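Local coordinates for protein glycoside Hydrolase Family 43_12 (Metagenome, PDB 7JVH) that probably hydrolyses glycosidic bonds in plant-derived carbohydrates, as a gut-metagenome member of glycoside hydrolase family 43, subfamily 12, at residues Y53-Q58 and G321-S326; W237-H242 and G257-W262; H242-N247 and V341-T346; F337-D342 and P348-G353. All blocks are in the same frame, centred on the assembly; numbering follows the deposited sequence.

Interaction 1 (Y53-Q58 and G321-S326); sequences YSPILQ and GIRPNS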
loop_
_atom_site.group_PDB
_atom_site.type_symbol
_atom_site.label_atom_id
_atom_site.label_comp_id
_atom_site.label_asym_id
_atom_site.label_seq_id
_atom_site.Cartn_x
_atom_site.Cartn_y
_atom_site.Cartn_z
ATOM N N TYR A 53 5.344 -17.844 3.004
ATOM C CA TYR A 53 6.064 -16.627 3.352
ATOM C C TYR A 53 5.100 -15.549 3.853
ATOM O O TYR A 53 4.027 -15.358 3.279
ATOM C CB TYR A 53 6.836 -16.118 2.130
ATOM C CG TYR A 53 7.987 -17.019 1.687
ATOM C CD1 TYR A 53 8.981 -17.397 2.582
ATOM C CD2 TYR A 53 8.099 -17.457 0.369
ATOM C CE1 TYR A 53 10.042 -18.173 2.189
ATOM C CE2 TYR A 53 9.161 -18.245 -0.037
ATOM C CZ TYR A 53 10.128 -18.605 0.881
ATOM O OH TYR A 53 11.187 -19.401 0.525
ATOM N N SER A 54 5.623 -14.908 4.892
ATOM C CA SER A 54 5.090 -13.735 5.604
ATOM C C SER A 54 6.174 -12.661 5.653
ATOM O O SER A 54 7.183 -12.821 6.306
ATOM C CB SER A 54 4.583 -14.064 6.955
ATOM O OG SER A 54 3.878 -12.966 7.479
ATOM N N PRO A 55 5.773 -11.403 4.965
ATOM C CA PRO A 55 4.478 -10.855 4.546
ATOM C C PRO A 55 3.777 -11.508 3.356
ATOM O O PRO A 55 4.409 -11.836 2.351
ATOM C CB PRO A 55 4.843 -9.422 4.160
ATOM C CG PRO A 55 6.255 -9.494 3.704
ATOM C CD PRO A 55 6.892 -10.513 4.615
ATOM N N ILE A 56 2.460 -11.649 3.466
ATOM C CA ILE A 56 1.635 -12.287 2.405
ATOM C C ILE A 56 1.453 -11.324 1.242
ATOM O O ILE A 56 1.128 -11.790 0.168
ATOM C CB ILE A 56 0.296 -12.779 2.969
ATOM C CG1 ILE A 56 -0.610 -11.620 3.378
ATOM C CG2 ILE A 56 0.543 -13.732 4.120
ATOM C CD1 ILE A 56 -1.478 -11.932 4.563
ATOM N N LEU A 57 1.541 -10.027 1.508
ATOM C CA LEU A 57 1.542 -9.006 0.458
ATOM C C LEU A 57 2.831 -8.228 0.590
ATOM O O LEU A 57 3.035 -7.508 1.543
ATOM C CB LEU A 57 0.347 -8.072 0.569
ATOM C CG LEU A 57 -1.060 -8.653 0.583
ATOM C CD1 LEU A 57 -2.077 -7.552 0.848
ATOM C CD2 LEU A 57 -1.375 -9.353 -0.722
ATOM N N GLN A 58 3.720 -8.419 -0.380
ATOM C CA GLN A 58 5.013 -7.771 -0.444
ATOM C C GLN A 58 4.817 -6.419 -1.101
ATOM O O GLN A 58 3.946 -6.261 -1.958
ATOM C CB GLN A 58 5.982 -8.625 -1.271
ATOM C CG GLN A 58 6.255 -10.004 -0.702
ATOM C CD GLN A 58 6.871 -10.954 -1.709
ATOM O OE1 GLN A 58 6.267 -11.260 -2.730
ATOM N NE2 GLN A 58 8.084 -11.431 -1.419
ATOM N N GLY A 321 4.252 -4.108 8.584
ATOM C CA GLY A 321 5.632 -4.096 8.997
ATOM C C GLY A 321 6.464 -3.669 7.815
ATOM O O GLY A 321 5.958 -3.559 6.701
ATOM N N ILE A 322 7.744 -3.399 8.079
ATOM C CA ILE A 322 8.746 -3.145 7.077
ATOM C C ILE A 322 9.872 -4.192 7.144
ATOM O O ILE A 322 10.220 -4.682 8.218
ATOM C CB ILE A 322 9.366 -1.753 7.269
ATOM C CG1 ILE A 322 10.142 -1.642 8.582
ATOM C CG2 ILE A 322 8.292 -0.696 7.232
ATOM C CD1 ILE A 322 10.973 -0.361 8.655
ATOM N N ARG A 323 10.439 -4.547 5.983
ATOM C CA ARG A 323 11.677 -5.317 5.934
ATOM C C ARG A 323 12.779 -4.359 5.497
ATOM O O ARG A 323 12.998 -4.202 4.301
ATOM C CB ARG A 323 11.545 -6.519 4.985
ATOM C CG ARG A 323 10.428 -7.489 5.272
ATOM C CD ARG A 323 10.319 -8.596 4.232
ATOM N NE ARG A 323 9.622 -8.209 3.013
ATOM C CZ ARG A 323 10.153 -8.199 1.779
ATOM N NH1 ARG A 323 11.411 -8.575 1.547
ATOM N NH2 ARG A 323 9.413 -7.787 0.740
ATOM N N PRO A 324 13.547 -3.744 6.425
ATOM C CA PRO A 324 14.604 -2.796 6.036
ATOM C C PRO A 324 15.840 -3.463 5.426
ATOM O O PRO A 324 16.046 -4.668 5.614
ATOM C CB PRO A 324 15.002 -2.134 7.368
ATOM C CG PRO A 324 14.663 -3.221 8.392
ATOM C CD PRO A 324 13.445 -3.942 7.876
ATOM N N ASN A 325 16.655 -2.677 4.709
ATOM C CA ASN A 325 17.906 -3.148 4.117
ATOM C C ASN A 325 19.012 -3.060 5.162
ATOM O O ASN A 325 18.750 -2.727 6.310
ATOM C CB ASN A 325 18.257 -2.383 2.826
ATOM C CG ASN A 325 18.802 -0.995 3.083
ATOM O OD1 ASN A 325 18.671 -0.456 4.174
ATOM N ND2 ASN A 325 19.432 -0.408 2.059
ATOM N N SER A 326 20.246 -3.374 4.763
ATOM C CA SER A 326 21.396 -3.413 5.680
ATOM C C SER A 326 21.699 -2.079 6.382
ATOM O O SER A 326 22.344 -2.073 7.422
ATOM C CB SER A 326 22.651 -3.903 4.944
ATOM O OG SER A 326 22.992 -3.054 3.869
#
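Pro55 and Arg323 meet across backbones that stay well apart: the nearest CA atoms, those of Pro55 and Gly321, are 8.2 Å from each other, and no hydrogen bond joins 53-58 to 321-326. A cis peptide bond before Pro55 kinks the loop. The Arg323 side chain bridges the space, and its path is set by its torsions: CG stands beside the backbone N (chi1 -57°), the chain continues straight, and it then folds at chi3 (-81°). This bend lays the CD-NE part against the proline ring, with Arg323 NE 3.7 Å from Pro55 CG and Arg323 CD 3.9 Å from Pro55 CD. Further along, Arg323 NH2 approaches the aliphatic part of Gln58, at 4.1 Å from Gln58 CB. Both neighbours come to the guanidinium at a slant, and the Gln58 amide is turned 38° from the guanidinium plane. The contact is therefore van der Waals packing of carbon against a charged group whose polar bonds are made elsewhere. Arg323 forms salt bridges through NE to Glu335 and through NH1 to Asp39, while NH2 donates to Gln439 O; Gln58 NE2 donates to Gly380 O. Within the fold, the arginine leaves the end of strand 316-322, and the loop 53-58 lies along the adjacent strand 335-342, where Ile56 and Leu57 both face Thr336 in a classic beta bulge and Pro55 rests on Phe337.

Interaction 2 (W237-H242 and G257-W262); sequences WIEGPH and GGTGDW. With GOL (glycerol), chain I.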
loop_
_atom_site.group_PDB
_atom_site.type_symbol
_atom_site.label_atom_id
_atom_site.label_comp_id
_atom_site.label_asym_id
_atom_site.label_seq_id
_atom_site.Cartn_x
_atom_site.Cartn_y
_atom_site.Cartn_z
ATOM N N TRP A 237 0.367 8.283 19.522
ATOM C CA TRP A 237 -0.577 8.035 18.430
ATOM C C TRP A 237 -1.371 6.725 18.470
ATOM O O TRP A 237 -1.384 5.977 17.494
ATOM C CB TRP A 237 0.154 8.153 17.088
ATOM C CG TRP A 237 0.096 9.537 16.526
ATOM C CD1 TRP A 237 0.991 10.545 16.718
ATOM C CD2 TRP A 237 -0.937 10.059 15.687
ATOM N NE1 TRP A 237 0.577 11.666 16.047
ATOM C CE2 TRP A 237 -0.599 11.394 15.396
ATOM C CE3 TRP A 237 -2.116 9.523 15.152
ATOM C CZ2 TRP A 237 -1.402 12.213 14.598
ATOM C CZ3 TRP A 237 -2.910 10.327 14.345
ATOM C CH2 TRP A 237 -2.549 11.664 14.082
ATOM N N ILE A 238 -2.064 6.468 19.582
ATOM C CA ILE A 238 -3.018 5.385 19.636
ATOM C C ILE A 238 -4.009 5.554 18.495
ATOM O O ILE A 238 -4.580 6.620 18.317
ATOM C CB ILE A 238 -3.742 5.261 20.999
ATOM C CG1 ILE A 238 -4.603 3.992 21.024
ATOM C CG2 ILE A 238 -4.576 6.488 21.310
ATOM C CD1 ILE A 238 -4.619 3.277 22.354
ATOM N N GLU A 239 -4.188 4.486 17.713
ATOM C CA GLU A 239 -4.963 4.534 16.487
ATOM C C GLU A 239 -5.363 3.120 16.041
ATOM O O GLU A 239 -5.360 2.194 16.843
ATOM C CB GLU A 239 -4.167 5.297 15.407
ATOM C CG GLU A 239 -2.933 4.589 14.887
ATOM C CD GLU A 239 -2.008 5.511 14.083
ATOM O OE1 GLU A 239 -2.463 6.528 13.557
ATOM O OE2 GLU A 239 -0.801 5.240 13.955
ATOM N N GLY A 240 -5.755 2.987 14.767
ATOM C CA GLY A 240 -6.287 1.767 14.204
ATOM C C GLY A 240 -7.282 1.019 15.097
ATOM O O GLY A 240 -7.214 -0.198 15.200
ATOM N N PRO A 241 -8.251 1.697 15.748
ATOM C CA PRO A 241 -9.163 1.006 16.674
ATOM C C PRO A 241 -10.107 0.037 15.958
ATOM O O PRO A 241 -10.683 0.399 14.930
ATOM C CB PRO A 241 -9.973 2.159 17.294
ATOM C CG PRO A 241 -9.901 3.265 16.271
ATOM C CD PRO A 241 -8.561 3.138 15.596
ATOM N N HIS A 242 -10.242 -1.186 16.487
ATOM C CA HIS A 242 -11.263 -2.135 16.035
ATOM C C HIS A 242 -12.023 -2.721 17.235
ATOM O O HIS A 242 -11.418 -3.096 18.247
ATOM C CB HIS A 242 -10.640 -3.268 15.213
ATOM C CG HIS A 242 -10.031 -2.819 13.923
ATOM N ND1 HIS A 242 -10.779 -2.307 12.886
ATOM C CD2 HIS A 242 -8.742 -2.804 13.497
ATOM C CE1 HIS A 242 -9.976 -1.995 11.884
ATOM N NE2 HIS A 242 -8.740 -2.286 12.231
ATOM N N GLY A 257 2.096 3.660 19.617
ATOM C CA GLY A 257 3.501 3.971 19.444
ATOM C C GLY A 257 3.944 4.596 18.127
ATOM O O GLY A 257 5.116 4.945 17.985
ATOM N N GLY A 258 3.037 4.734 17.161
ATOM C CA GLY A 258 3.378 5.315 15.869
ATOM C C GLY A 258 3.736 4.256 14.856
ATOM O O GLY A 258 4.079 3.136 15.250
ATOM N N THR A 259 3.585 4.559 13.559
ATOM C CA THR A 259 3.800 3.555 12.523
ATOM C C THR A 259 5.286 3.393 12.164
ATOM O O THR A 259 5.603 2.727 11.145
ATOM C CB THR A 259 2.979 3.808 11.218
ATOM O OG1 THR A 259 1.665 4.245 11.530
ATOM C CG2 THR A 259 2.902 2.484 10.441
ATOM N N GLY A 260 6.182 3.931 13.011
ATOM C CA GLY A 260 7.611 3.696 12.897
ATOM C C GLY A 260 8.170 2.764 13.970
ATOM O O GLY A 260 7.547 1.753 14.330
ATOM N N ASP A 261 9.343 3.139 14.500
ATOM C CA ASP A 261 10.136 2.337 15.435
ATOM C C ASP A 261 9.443 1.777 16.666
ATOM O O ASP A 261 9.853 0.737 17.181
ATOM C CB ASP A 261 11.356 3.148 15.895
ATOM C CG ASP A 261 12.444 3.169 14.861
ATOM O OD1 ASP A 261 12.167 2.793 13.700
ATOM O OD2 ASP A 261 13.581 3.536 15.216
ATOM N N TRP A 262 8.421 2.476 17.156
ATOM C CA TRP A 262 7.768 2.095 18.407
ATOM C C TRP A 262 6.388 1.465 18.176
ATOM O O TRP A 262 5.594 1.350 19.113
ATOM C CB TRP A 262 7.701 3.299 19.361
ATOM C CG TRP A 262 7.905 2.914 20.772
ATOM C CD1 TRP A 262 7.005 3.020 21.795
ATOM C CD2 TRP A 262 9.076 2.310 21.328
ATOM N NE1 TRP A 262 7.545 2.526 22.958
ATOM C CE2 TRP A 262 8.814 2.081 22.707
ATOM C CE3 TRP A 262 10.325 1.942 20.802
ATOM C CZ2 TRP A 262 9.755 1.502 23.565
ATOM C CZ3 TRP A 262 11.266 1.368 21.656
ATOM C CH2 TRP A 262 10.969 1.139 23.024
HETATM C C1 GOL I . 2.362 8.771 12.860
HETATM O O1 GOL I . 2.811 7.539 13.414
HETATM C C2 GOL I . 1.227 8.556 11.882
HETATM O O2 GOL I . 0.489 9.767 11.727
HETATM C C3 GOL I . 0.296 7.439 12.296
HETATM O O3 GOL I . -0.964 7.526 11.634
#
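The Glu239 carboxylate comes beside the Thr259 hydroxyl, with Glu239 OE2 3.6 Å from Thr259 OG1, a separation at which they adjoin without bonding directly; a glycerol molecule, probably from the crystallisation liquor, makes the link instead. The carboxylate is brought there by an uncommon first torsion, CG lying between the backbone N and the carbonyl carbon (chi1 69°), with the rest of the chain extended. Glycerol O3 donates to Glu239 OE1 over 2.6 Å. At the other end of the ligand, Thr259 N donates to glycerol O1 over 3.1 Å, with a nearly straight N-H...O angle of 162°. The Trp237 indole supplies a flat side: glycerol O2 sits over its centre, 4.0 Å above the ring plane. Trp237 also touches the protein opposite, since its CB is 4.5 Å from Gly258 CA, but the indole leads away from that backbone. Gly257 and Gly258 both have positive phi, at angles where a CB would collide with the preceding carbonyl O, and this conformation brings Gly258 CA to 3.4 Å from glycerol O1. Asp173 lies close to the Glu239 carboxylate and accepts from Gly240 N. An aromatic face, neighbouring carboxylates and a polyol reaching from the start of strand 239-246 to the loop 257-262 resemble a sugar-binding pocket, and the Glu-Gly-Pro-His sequence on the blade's first strand is consistent with the active site of a family 43 five-bladed beta-propeller.

Interaction 3 (H242-N247 and V341-T346); sequences HIYKKN and VDWSGT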
loop_
_atom_site.group_PDB
_atom_site.type_symbol
_atom_site.label_atom_id
_atom_site.label_comp_id
_atom_site.label_asym_id
_atom_site.label_seq_id
_atom_site.Cartn_x
_atom_site.Cartn_y
_atom_site.Cartn_z
ATOM N N HIS A 242 -10.242 -1.186 16.487
ATOM C CA HIS A 242 -11.263 -2.135 16.035
ATOM C C HIS A 242 -12.023 -2.721 17.235
ATOM O O HIS A 242 -11.418 -3.096 18.247
ATOM C CB HIS A 242 -10.640 -3.268 15.213
ATOM C CG HIS A 242 -10.031 -2.819 13.923
ATOM N ND1 HIS A 242 -10.779 -2.307 12.886
ATOM C CD2 HIS A 242 -8.742 -2.804 13.497
ATOM C CE1 HIS A 242 -9.976 -1.995 11.884
ATOM N NE2 HIS A 242 -8.740 -2.286 12.231
ATOM N N ILE A 243 -13.351 -2.806 17.100
ATOM C CA ILE A 243 -14.200 -3.462 18.082
ATOM C C ILE A 243 -14.529 -4.865 17.607
ATOM O O ILE A 243 -14.850 -5.072 16.436
ATOM C CB ILE A 243 -15.524 -2.706 18.336
ATOM C CG1 ILE A 243 -15.275 -1.259 18.775
ATOM C CG2 ILE A 243 -16.357 -3.428 19.387
ATOM C CD1 ILE A 243 -14.743 -1.106 20.180
ATOM N N TYR A 244 -14.422 -5.831 18.529
ATOM C CA TYR A 244 -14.907 -7.193 18.341
ATOM C C TYR A 244 -15.699 -7.551 19.583
ATOM O O TYR A 244 -15.443 -7.019 20.658
ATOM C CB TYR A 244 -13.745 -8.180 18.147
ATOM C CG TYR A 244 -12.685 -7.732 17.162
ATOM C CD1 TYR A 244 -12.855 -7.889 15.785
ATOM C CD2 TYR A 244 -11.502 -7.157 17.616
ATOM C CE1 TYR A 244 -11.882 -7.488 14.901
ATOM C CE2 TYR A 244 -10.517 -6.744 16.728
ATOM C CZ TYR A 244 -10.710 -6.911 15.382
ATOM O OH TYR A 244 -9.724 -6.488 14.525
ATOM N N LYS A 245 -16.682 -8.439 19.432
ATOM C CA LYS A 245 -17.452 -8.927 20.569
ATOM C C LYS A 245 -17.347 -10.428 20.604
ATOM O O LYS A 245 -17.581 -11.069 19.595
ATOM C CB LYS A 245 -18.907 -8.510 20.446
ATOM C CG LYS A 245 -19.680 -8.593 21.752
ATOM C CD LYS A 245 -21.126 -8.182 21.520
ATOM C CE LYS A 245 -21.934 -8.256 22.785
ATOM N NZ LYS A 245 -23.308 -7.758 22.538
ATOM N N LYS A 246 -16.986 -10.975 21.770
ATOM C CA LYS A 246 -16.791 -12.413 21.953
ATOM C C LYS A 246 -17.183 -12.850 23.370
ATOM O O LYS A 246 -16.683 -12.310 24.351
ATOM C CB LYS A 246 -15.332 -12.758 21.670
ATOM C CG LYS A 246 -15.073 -14.218 21.324
ATOM C CD LYS A 246 -13.642 -14.404 20.864
ATOM C CE LYS A 246 -13.196 -15.851 20.878
ATOM N NZ LYS A 246 -13.017 -16.332 22.285
ATOM N N ASN A 247 -18.073 -13.843 23.457
ATOM C CA ASN A 247 -18.636 -14.337 24.732
ATOM C C ASN A 247 -19.241 -13.225 25.573
ATOM O O ASN A 247 -19.027 -13.168 26.780
ATOM C CB ASN A 247 -17.582 -15.087 25.563
ATOM C CG ASN A 247 -16.841 -16.138 24.755
ATOM O OD1 ASN A 247 -15.625 -16.307 24.889
ATOM N ND2 ASN A 247 -17.576 -16.855 23.906
ATOM N N VAL A 341 -3.641 -16.453 15.505
ATOM C CA VAL A 341 -4.019 -15.803 16.789
ATOM C C VAL A 341 -4.775 -16.787 17.682
ATOM O O VAL A 341 -5.789 -17.284 17.257
ATOM C CB VAL A 341 -4.849 -14.532 16.528
ATOM C CG1 VAL A 341 -5.528 -14.031 17.789
ATOM C CG2 VAL A 341 -4.007 -13.435 15.913
ATOM N N ASP A 342 -4.264 -17.064 18.876
ATOM C CA ASP A 342 -4.990 -17.909 19.815
ATOM C C ASP A 342 -5.939 -17.022 20.628
ATOM O O ASP A 342 -5.500 -16.092 21.300
ATOM C CB ASP A 342 -4.024 -18.647 20.746
ATOM C CG ASP A 342 -4.732 -19.527 21.766
ATOM O OD1 ASP A 342 -5.969 -19.496 21.884
ATOM O OD2 ASP A 342 -4.039 -20.264 22.476
ATOM N N TRP A 343 -7.240 -17.324 20.545
ATOM C CA TRP A 343 -8.253 -16.632 21.320
ATOM C C TRP A 343 -9.163 -17.614 22.051
ATOM O O TRP A 343 -10.361 -17.422 22.120
ATOM C CB TRP A 343 -9.067 -15.682 20.428
ATOM C CG TRP A 343 -9.599 -14.490 21.171
ATOM C CD1 TRP A 343 -9.662 -14.331 22.534
ATOM C CD2 TRP A 343 -10.159 -13.298 20.602
ATOM N NE1 TRP A 343 -10.214 -13.109 22.844
ATOM C CE2 TRP A 343 -10.531 -12.455 21.677
ATOM C CE3 TRP A 343 -10.390 -12.864 19.299
ATOM C CZ2 TRP A 343 -11.112 -11.205 21.477
ATOM C CZ3 TRP A 343 -10.967 -11.612 19.100
ATOM C CH2 TRP A 343 -11.342 -10.807 20.185
ATOM N N SER A 344 -8.551 -18.652 22.619
ATOM C CA SER A 344 -9.242 -19.685 23.385
ATOM C C SER A 344 -9.551 -19.221 24.818
ATOM O O SER A 344 -10.317 -19.873 25.518
ATOM C CB SER A 344 -8.411 -20.969 23.424
ATOM O OG SER A 344 -7.141 -20.734 24.000
ATOM N N GLY A 345 -8.923 -18.116 25.239
ATOM C CA GLY A 345 -9.114 -17.512 26.548
ATOM C C GLY A 345 -9.707 -16.115 26.443
ATOM O O GLY A 345 -10.195 -15.709 25.387
ATOM N N THR A 346 -9.671 -15.383 27.559
ATOM C CA THR A 346 -10.181 -14.007 27.640
ATOM C C THR A 346 -9.616 -13.093 26.540
ATOM O O THR A 346 -10.369 -12.363 25.909
ATOM C CB THR A 346 -9.856 -13.391 29.019
ATOM O OG1 THR A 346 -10.382 -14.233 30.056
ATOM C CG2 THR A 346 -10.438 -11.991 29.148
#
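Lys246 lies over one face of the Trp343 indole, the two side chains running past each other in opposite senses. Its CD is 3.8 Å from the centroid of the six-membered ring and only 15° off the normal, a CH-pi contact. The chain then bends at chi4 (-72°), which carries NZ across to the five-membered ring, 4.1 Å from that centroid in a cation-pi contact. The same NZ donates to Trp343 O over 2.9 Å, approaching almost in line with the carbonyl bond. Tyr244 meets the indole at its edge instead, with Tyr244 CB 4.1 Å from Trp343 CH2; its hydroxyl bonds to Asp306.

In the next shell, the indole is held by its own loop: Trp343 NE1 donates to Thr346 O at 3.2 Å, with the acceptor in the ring plane but the donor well above the carbonyl plane. Asp342 OD1 accepts from Ser344 N (2.8 Å), forming an Asx turn, and from Ser344 OG (2.7 Å), which fixes the turn after strand 335-342. Tyr251 and Tyr315 set their rings edge-to-face with Trp343, between two neighbouring sheets. Replacing Trp343 with an alanine would probably leave the Lys246 chain without a surface to lie on and Thr346 O without its indole donor. One ammonium group thus has both a carbonyl dipole and a pi face, which is likely to stabilise its positive charge at this partly buried seam.

Interaction 4 (F337-D342 and P348-G353); sequences FMLPVD and PVFENG
Val341 projects onto Phe350 as a bump on a flat surface: its CG2 stands 4.0 Å from the ring centroid and 11° off the normal, a CH-pi contact over one face. Val341 CG1, anti to the backbone N (chi1 166°), points instead alongside Pro348, 4.0 Å from Pro348 CB, so one branch settles on Pro348 and the other on Phe350, two residues further along the chain. Leu339 continues this surface, its CB meeting the edge of the same phenyl ring. Its two methyls close on the Glu351 carbonyl O, and CD1 also fits against Gly353 CA at 3.8 Å, in the hollow of the type II turn from Phe350 to Gly353. Ala305 and Leu307 of strand 300-308 pack against Phe350. The frame is an antiparallel beta hairpin whose short strand 349-350 forms the outer edge of a four-stranded propeller blade; Val341 and Phe350 make a non-hydrogen-bonded pair, while Asp342 and Val349 bond both ways through their backbones. Beyond the bridge, Glu351 N donates to Pro340 O over 2.9 Å. The Glu351 side chain then crosses Pro340 at about a right angle, OE1 lying 3.4 Å from Pro340 CB, while OE2 rests 3.6 Å from Asp342 CB. Shortening Glu351 to an alanine would probably strip this cover from Pro340 and Asp342 CB and open a gap there. The carboxylates of Glu351 and Asp342 remain apart, with OE2 of the former 4.6 Å from OD2 of the latter.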
loop_
_atom_site.group_PDB
_atom_site.type_symbol
_atom_site.label_atom_id
_atom_site.label_comp_id
_atom_site.label_asym_id
_atom_site.label_seq_id
_atom_site.Cartn_x
_atom_site.Cartn_y
_atom_site.Cartn_z
ATOM N N PHE A 337 1.605 -8.295 6.812
ATOM C CA PHE A 337 2.115 -9.549 7.395
ATOM C C PHE A 337 0.960 -10.304 8.019
ATOM O O PHE A 337 -0.064 -9.721 8.286
ATOM C CB PHE A 337 3.022 -9.244 8.576
ATOM C CG PHE A 337 4.367 -8.713 8.181
ATOM C CD1 PHE A 337 4.487 -7.480 7.580
ATOM C CD2 PHE A 337 5.505 -9.455 8.407
ATOM C CE1 PHE A 337 5.727 -6.996 7.223
ATOM C CE2 PHE A 337 6.744 -8.965 8.055
ATOM C CZ PHE A 337 6.851 -7.738 7.461
HETATM N N MSE A 338 1.137 -11.593 8.283
HETATM C CA MSE A 338 0.069 -12.359 8.960
HETATM C C MSE A 338 0.678 -13.226 10.051
HETATM O O MSE A 338 1.876 -13.460 9.997
HETATM C CB MSE A 338 -0.769 -13.183 7.991
HETATM C CG MSE A 338 -2.167 -13.386 8.491
HETATM SE SE MSE A 338 -3.143 -14.661 7.463
HETATM C CE MSE A 338 -4.623 -13.988 6.468
ATOM N N LEU A 339 -0.142 -13.628 11.018
ATOM C CA LEU A 339 0.268 -14.476 12.161
ATOM C C LEU A 339 -0.975 -15.207 12.670
ATOM O O LEU A 339 -2.065 -14.680 12.510
ATOM C CB LEU A 339 0.810 -13.573 13.265
ATOM C CG LEU A 339 2.298 -13.261 13.240
ATOM C CD1 LEU A 339 2.708 -12.545 14.505
ATOM C CD2 LEU A 339 3.109 -14.520 13.072
ATOM N N PRO A 340 -0.864 -16.410 13.257
ATOM C CA PRO A 340 -2.016 -17.107 13.792
ATOM C C PRO A 340 -2.368 -16.448 15.131
ATOM O O PRO A 340 -1.494 -15.967 15.781
ATOM C CB PRO A 340 -1.501 -18.531 14.020
ATOM C CG PRO A 340 -0.181 -18.575 13.321
ATOM C CD PRO A 340 0.352 -17.172 13.426
ATOM N N VAL A 341 -3.641 -16.453 15.505
ATOM C CA VAL A 341 -4.019 -15.803 16.789
ATOM C C VAL A 341 -4.775 -16.787 17.682
ATOM O O VAL A 341 -5.789 -17.284 17.257
ATOM C CB VAL A 341 -4.849 -14.532 16.528
ATOM C CG1 VAL A 341 -5.528 -14.031 17.789
ATOM C CG2 VAL A 341 -4.007 -13.435 15.913
ATOM N N ASP A 342 -4.264 -17.064 18.876
ATOM C CA ASP A 342 -4.990 -17.909 19.815
ATOM C C ASP A 342 -5.939 -17.022 20.628
ATOM O O ASP A 342 -5.500 -16.092 21.300
ATOM C CB ASP A 342 -4.024 -18.647 20.746
ATOM C CG ASP A 342 -4.732 -19.527 21.766
ATOM O OD1 ASP A 342 -5.969 -19.496 21.884
ATOM O OD2 ASP A 342 -4.039 -20.264 22.476
ATOM N N PRO A 348 -6.821 -12.134 23.085
ATOM C CA PRO A 348 -6.123 -12.626 21.894
ATOM C C PRO A 348 -4.611 -12.556 22.033
ATOM O O PRO A 348 -4.080 -11.528 22.452
ATOM C CB PRO A 348 -6.580 -11.646 20.811
ATOM C CG PRO A 348 -6.838 -10.380 21.542
ATOM C CD PRO A 348 -7.387 -10.786 22.892
ATOM N N VAL A 349 -3.934 -13.653 21.672
ATOM C CA VAL A 349 -2.486 -13.759 21.660
ATOM C C VAL A 349 -2.087 -13.941 20.205
ATOM O O VAL A 349 -2.580 -14.846 19.539
ATOM C CB VAL A 349 -2.015 -15.005 22.432
ATOM C CG1 VAL A 349 -0.536 -15.294 22.185
ATOM C CG2 VAL A 349 -2.310 -14.862 23.921
ATOM N N PHE A 350 -1.135 -13.117 19.767
ATOM C CA PHE A 350 -0.529 -13.224 18.416
ATOM C C PHE A 350 0.572 -14.267 18.556
ATOM O O PHE A 350 1.516 -13.984 19.269
ATOM C CB PHE A 350 0.073 -11.881 17.997
ATOM C CG PHE A 350 -0.878 -10.963 17.278
ATOM C CD1 PHE A 350 -1.779 -10.188 17.977
ATOM C CD2 PHE A 350 -0.888 -10.887 15.902
ATOM C CE1 PHE A 350 -2.668 -9.365 17.317
ATOM C CE2 PHE A 350 -1.780 -10.065 15.242
ATOM C CZ PHE A 350 -2.666 -9.302 15.952
ATOM N N GLU A 351 0.419 -15.435 17.938
ATOM C CA GLU A 351 1.430 -16.509 18.101
ATOM C C GLU A 351 2.799 -16.008 17.629
ATOM O O GLU A 351 2.948 -15.726 16.458
ATOM C CB GLU A 351 0.915 -17.814 17.496
ATOM C CG GLU A 351 -0.091 -18.508 18.391
ATOM C CD GLU A 351 -0.750 -19.760 17.854
ATOM O OE1 GLU A 351 -0.372 -20.208 16.781
ATOM O OE2 GLU A 351 -1.638 -20.275 18.518
ATOM N N ASN A 352 3.729 -15.877 18.570
ATOM C CA ASN A 352 5.109 -15.364 18.380
ATOM C C ASN A 352 5.081 -13.901 17.926
ATOM O O ASN A 352 5.983 -13.510 17.220
ATOM C CB ASN A 352 5.956 -16.226 17.447
ATOM C CG ASN A 352 5.854 -17.703 17.727
ATOM O OD1 ASN A 352 6.405 -18.186 18.697
ATOM N ND2 ASN A 352 5.180 -18.424 16.860
ATOM N N GLY A 353 4.093 -13.123 18.355
ATOM C CA GLY A 353 4.001 -11.713 17.950
ATOM C C GLY A 353 4.917 -10.848 18.782
ATOM O O GLY A 353 4.975 -9.674 18.539
#

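Overall arrangement
Interactions 1, 3 and 4 all reach the sheet containing strands 316-322, 335-342 and 349-350. Interactions 1 and 4 touch directly, with a probable hydrogen bond between Ser54 OG and Met338 N at 3.2 Å and packing of Ile56 CD1 on Met338 CB at 3.7 Å. Interactions 3 and 4 share Val341 and Asp342, their centres about 12 Å apart, so the hairpin runs straight into the loop carrying Trp343. Interaction 2 holds the glycerol in what is probably the substrate pocket; it shares strand 239-246 and His242 with interaction 3, whose centre is about 20 Å away. Its nearest atoms are about 6 Å from interaction 1 and about 9 Å from interaction 4.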